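Local coordinates for mandelate racemase / muconate lactonizing enzyme, C-terminal domain protein (Labrenzia alexandrii, PDB 4E5T) that belongs to the mandelate racemase/muconate lactonizing enzyme family, binds magnesium and probably acts on a carboxylate substrate not yet identified, at residues S5-G13 and L377-Y387. Residues are numbered along the deposited sequence; the frame is centred on the assembly and turned at random.
Sequences SDIETFVVG and LNEDVARANPY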
loop_
_atom_site.group_PDB
_atom_site.type_symbol
_atom_site.label_atom_id
_atom_site.label_comp_id
_atom_site.label_asym_id
_atom_site.label_seq_id
_atom_site.Cartn_x
_atom_site.Cartn_y
_atom_site.Cartn_z
ATOM N N SER A 5 48.809 -5.187 15.998
ATOM C CA SER A 5 49.641 -6.138 16.713
ATOM C C SER A 5 49.134 -6.419 18.116
ATOM O O SER A 5 49.155 -7.559 18.590
ATOM C CB SER A 5 51.066 -5.595 16.793
ATOM O OG SER A 5 51.987 -6.597 16.444
ATOM N N ASP A 6 48.678 -5.363 18.776
ATOM C CA ASP A 6 48.439 -5.417 20.205
ATOM C C ASP A 6 47.252 -4.567 20.595
ATOM O O ASP A 6 46.994 -3.507 20.012
ATOM C CB ASP A 6 49.675 -4.947 20.971
ATOM C CG ASP A 6 50.741 -6.017 21.066
ATOM O OD1 ASP A 6 50.435 -7.109 21.601
ATOM O OD2 ASP A 6 51.880 -5.765 20.603
ATOM N N ILE A 7 46.532 -5.061 21.595
ATOM C CA ILE A 7 45.409 -4.359 22.170
ATOM C C ILE A 7 45.612 -4.266 23.687
ATOM O O ILE A 7 46.136 -5.193 24.323
ATOM C CB ILE A 7 44.062 -5.045 21.810
ATOM C CG1 ILE A 7 42.883 -4.265 22.412
ATOM C CG2 ILE A 7 44.046 -6.502 22.256
ATOM C CD1 ILE A 7 41.515 -4.813 22.049
ATOM N N GLU A 8 45.263 -3.115 24.250
ATOM C CA GLU A 8 45.046 -3.019 25.681
ATOM C C GLU A 8 43.610 -2.515 25.856
ATOM O O GLU A 8 43.119 -1.744 25.033
ATOM C CB GLU A 8 46.073 -2.104 26.375
ATOM C CG GLU A 8 45.881 -2.046 27.897
ATOM C CD GLU A 8 46.950 -1.255 28.656
ATOM O OE1 GLU A 8 47.538 -0.306 28.076
ATOM O OE2 GLU A 8 47.192 -1.590 29.847
ATOM N N THR A 9 42.925 -2.991 26.893
ATOM C CA THR A 9 41.602 -2.478 27.228
ATOM C C THR A 9 41.669 -1.784 28.569
ATOM O O THR A 9 42.524 -2.082 29.402
ATOM C CB THR A 9 40.498 -3.578 27.277
ATOM O OG1 THR A 9 40.906 -4.656 28.135
ATOM C CG2 THR A 9 40.194 -4.115 25.889
ATOM N N PHE A 10 40.757 -0.843 28.755
ATOM C CA PHE A 10 40.670 -0.071 29.979
ATOM C C PHE A 10 39.206 -0.006 30.376
ATOM O O PHE A 10 38.345 0.361 29.576
ATOM C CB PHE A 10 41.179 1.352 29.756
ATOM C CG PHE A 10 42.545 1.429 29.125
ATOM C CD1 PHE A 10 42.727 1.138 27.774
ATOM C CD2 PHE A 10 43.640 1.827 29.874
ATOM C CE1 PHE A 10 43.969 1.211 27.197
ATOM C CE2 PHE A 10 44.889 1.912 29.296
ATOM C CZ PHE A 10 45.056 1.605 27.961
ATOM N N VAL A 11 38.922 -0.392 31.606
ATOM C CA VAL A 11 37.621 -0.191 32.173
ATOM C C VAL A 11 37.812 0.888 33.212
ATOM O O VAL A 11 38.550 0.699 34.171
ATOM C CB VAL A 11 37.115 -1.480 32.802
ATOM C CG1 VAL A 11 35.691 -1.294 33.353
ATOM C CG2 VAL A 11 37.188 -2.626 31.770
ATOM N N VAL A 12 37.183 2.036 32.995
ATOM C CA VAL A 12 37.414 3.213 33.825
ATOM C C VAL A 12 36.138 3.659 34.523
ATOM O O VAL A 12 35.181 4.052 33.862
ATOM C CB VAL A 12 37.910 4.413 32.970
ATOM C CG1 VAL A 12 38.041 5.647 33.833
ATOM C CG2 VAL A 12 39.230 4.091 32.275
ATOM N N GLY A 13 36.124 3.608 35.852
ATOM C CA GLY A 13 34.994 4.114 36.620
ATOM C C GLY A 13 34.894 5.628 36.530
ATOM O O GLY A 13 35.903 6.323 36.509
ATOM N N LEU A 377 44.225 9.412 24.438
ATOM C CA LEU A 377 43.825 8.975 25.761
ATOM C C LEU A 377 44.990 9.125 26.727
ATOM O O LEU A 377 46.108 8.679 26.469
ATOM C CB LEU A 377 43.317 7.529 25.747
ATOM C CG LEU A 377 42.844 6.955 27.097
ATOM C CD1 LEU A 377 41.559 7.581 27.591
ATOM C CD2 LEU A 377 42.730 5.426 27.069
ATOM N N ASN A 378 44.727 9.776 27.842
ATOM C CA ASN A 378 45.677 9.792 28.918
ATOM C C ASN A 378 45.622 8.423 29.583
ATOM O O ASN A 378 44.851 8.202 30.508
ATOM C CB ASN A 378 45.310 10.894 29.894
ATOM C CG ASN A 378 46.429 11.223 30.831
ATOM O OD1 ASN A 378 47.195 10.343 31.216
ATOM N ND2 ASN A 378 46.537 12.496 31.213
ATOM N N GLU A 379 46.429 7.498 29.083
ATOM C CA GLU A 379 46.401 6.120 29.553
ATOM C C GLU A 379 46.602 6.025 31.055
ATOM O O GLU A 379 45.980 5.183 31.727
ATOM C CB GLU A 379 47.479 5.284 28.858
ATOM C CG GLU A 379 47.422 5.308 27.359
ATOM C CD GLU A 379 48.441 4.376 26.748
ATOM O OE1 GLU A 379 48.710 4.507 25.530
ATOM O OE2 GLU A 379 48.968 3.512 27.497
ATOM N N ASP A 380 47.482 6.880 31.574
ATOM C CA ASP A 380 47.806 6.855 32.996
ATOM C C ASP A 380 46.609 7.261 33.832
ATOM O O ASP A 380 46.276 6.589 34.802
ATOM C CB ASP A 380 49.017 7.725 33.313
ATOM C CG ASP A 380 50.294 7.179 32.707
ATOM O OD1 ASP A 380 50.337 5.973 32.371
ATOM O OD2 ASP A 380 51.253 7.957 32.563
ATOM N N VAL A 381 45.956 8.351 33.449
ATOM C CA VAL A 381 44.711 8.736 34.100
ATOM C C VAL A 381 43.691 7.612 33.995
ATOM O O VAL A 381 42.960 7.345 34.946
ATOM C CB VAL A 381 44.145 10.048 33.534
ATOM C CG1 VAL A 381 42.702 10.241 33.949
ATOM C CG2 VAL A 381 44.983 11.197 34.018
ATOM N N ALA A 382 43.675 6.931 32.853
ATOM C CA ALA A 382 42.749 5.816 32.650
ATOM C C ALA A 382 43.053 4.618 33.543
ATOM O O ALA A 382 42.135 4.034 34.086
ATOM C CB ALA A 382 42.690 5.399 31.191
ATOM N N ARG A 383 44.323 4.249 33.706
ATOM C CA ARG A 383 44.651 3.099 34.559
ATOM C C ARG A 383 44.476 3.414 36.036
ATOM O O ARG A 383 44.268 2.515 36.857
ATOM C CB ARG A 383 46.083 2.606 34.341
ATOM C CG ARG A 383 46.424 2.251 32.932
ATOM C CD ARG A 383 47.738 1.498 32.848
ATOM N NE ARG A 383 48.004 1.146 31.460
ATOM C CZ ARG A 383 48.630 1.937 30.598
ATOM N NH1 ARG A 383 48.800 1.535 29.342
ATOM N NH2 ARG A 383 49.084 3.128 30.997
ATOM N N ALA A 384 44.579 4.693 36.375
ATOM C CA ALA A 384 44.599 5.104 37.768
ATOM C C ALA A 384 43.188 5.119 38.322
ATOM O O ALA A 384 42.995 5.301 39.515
ATOM C CB ALA A 384 45.236 6.465 37.897
ATOM N N ASN A 385 42.206 4.924 37.445
ATOM C CA ASN A 385 40.795 4.990 37.809
ATOM C C ASN A 385 39.996 3.735 37.465
ATOM O O ASN A 385 39.095 3.794 36.621
ATOM C CB ASN A 385 40.135 6.173 37.109
ATOM C CG ASN A 385 40.591 7.498 37.654
ATOM O OD1 ASN A 385 39.909 8.100 38.476
ATOM N ND2 ASN A 385 41.756 7.960 37.204
ATOM N N PRO A 386 40.290 2.610 38.143
ATOM C CA PRO A 386 39.603 1.342 37.881
ATOM C C PRO A 386 38.103 1.443 38.195
ATOM O O PRO A 386 37.681 2.331 38.937
ATOM C CB PRO A 386 40.269 0.397 38.876
ATOM C CG PRO A 386 40.553 1.269 40.023
ATOM C CD PRO A 386 41.046 2.547 39.404
ATOM N N TYR A 387 37.301 0.551 37.626
ATOM C CA TYR A 387 35.890 0.513 37.979
ATOM C C TYR A 387 35.682 -0.467 39.127
ATOM O O TYR A 387 36.079 -1.622 39.034
ATOM C CB TYR A 387 35.031 0.134 36.779
ATOM C CG TYR A 387 33.571 -0.014 37.133
ATOM C CD1 TYR A 387 32.874 1.031 37.729
ATOM C CD2 TYR A 387 32.887 -1.194 36.875
ATOM C CE1 TYR A 387 31.544 0.906 38.061
ATOM C CE2 TYR A 387 31.556 -1.328 37.200
ATOM C CZ TYR A 387 30.886 -0.278 37.796
ATOM O OH TYR A 387 29.556 -0.414 38.123
#
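Methyl CD2 of L377 sits over the centre of one face of the F10 ring, and F10 in turn offers CE2 to one face of the R383 guanidinium, 3.6 Å above its plane and offset toward the rim. Ring and guanidinium planes are turned 52° apart. At the guanidinium edge, E8 is gripped side-on, with R383 NH1 2.6 Å from E8 OE1 and R383 NE giving a longer bond to E8 OE2; both oxygens are met on their syn sides, NE standing well out of the carboxylate plane. R383 NH1 also reaches E379 OE2 at 2.7 Å, and D380 OD1 lies at the guanidinium edge, so one cation spans three carboxylates and probably offsets the repulsion between E8 and E379. OE1 of E379 is hydrogen-bonded to Y38 OH. E8 projects to R383 as an extended chain, its CG anti to the backbone N (chi1 -178°). In the enolase-superfamily fold, strand 4-13 is an outer strand of the N-terminal domain's three-stranded antiparallel sheet, and the short helix 379-383 packs against it. A382 CB meets F10 CD2 and V12 CG2, both at 3.9 Å. Beyond the helix the chain runs beside the strand's end, where G13 N donates to N385 O over 3.1 Å and V11 CG1 touches Y387 CB. N385 ND2 donates a hydrogen bond back to V381 O, 2.6 Å away and in the carbonyl plane.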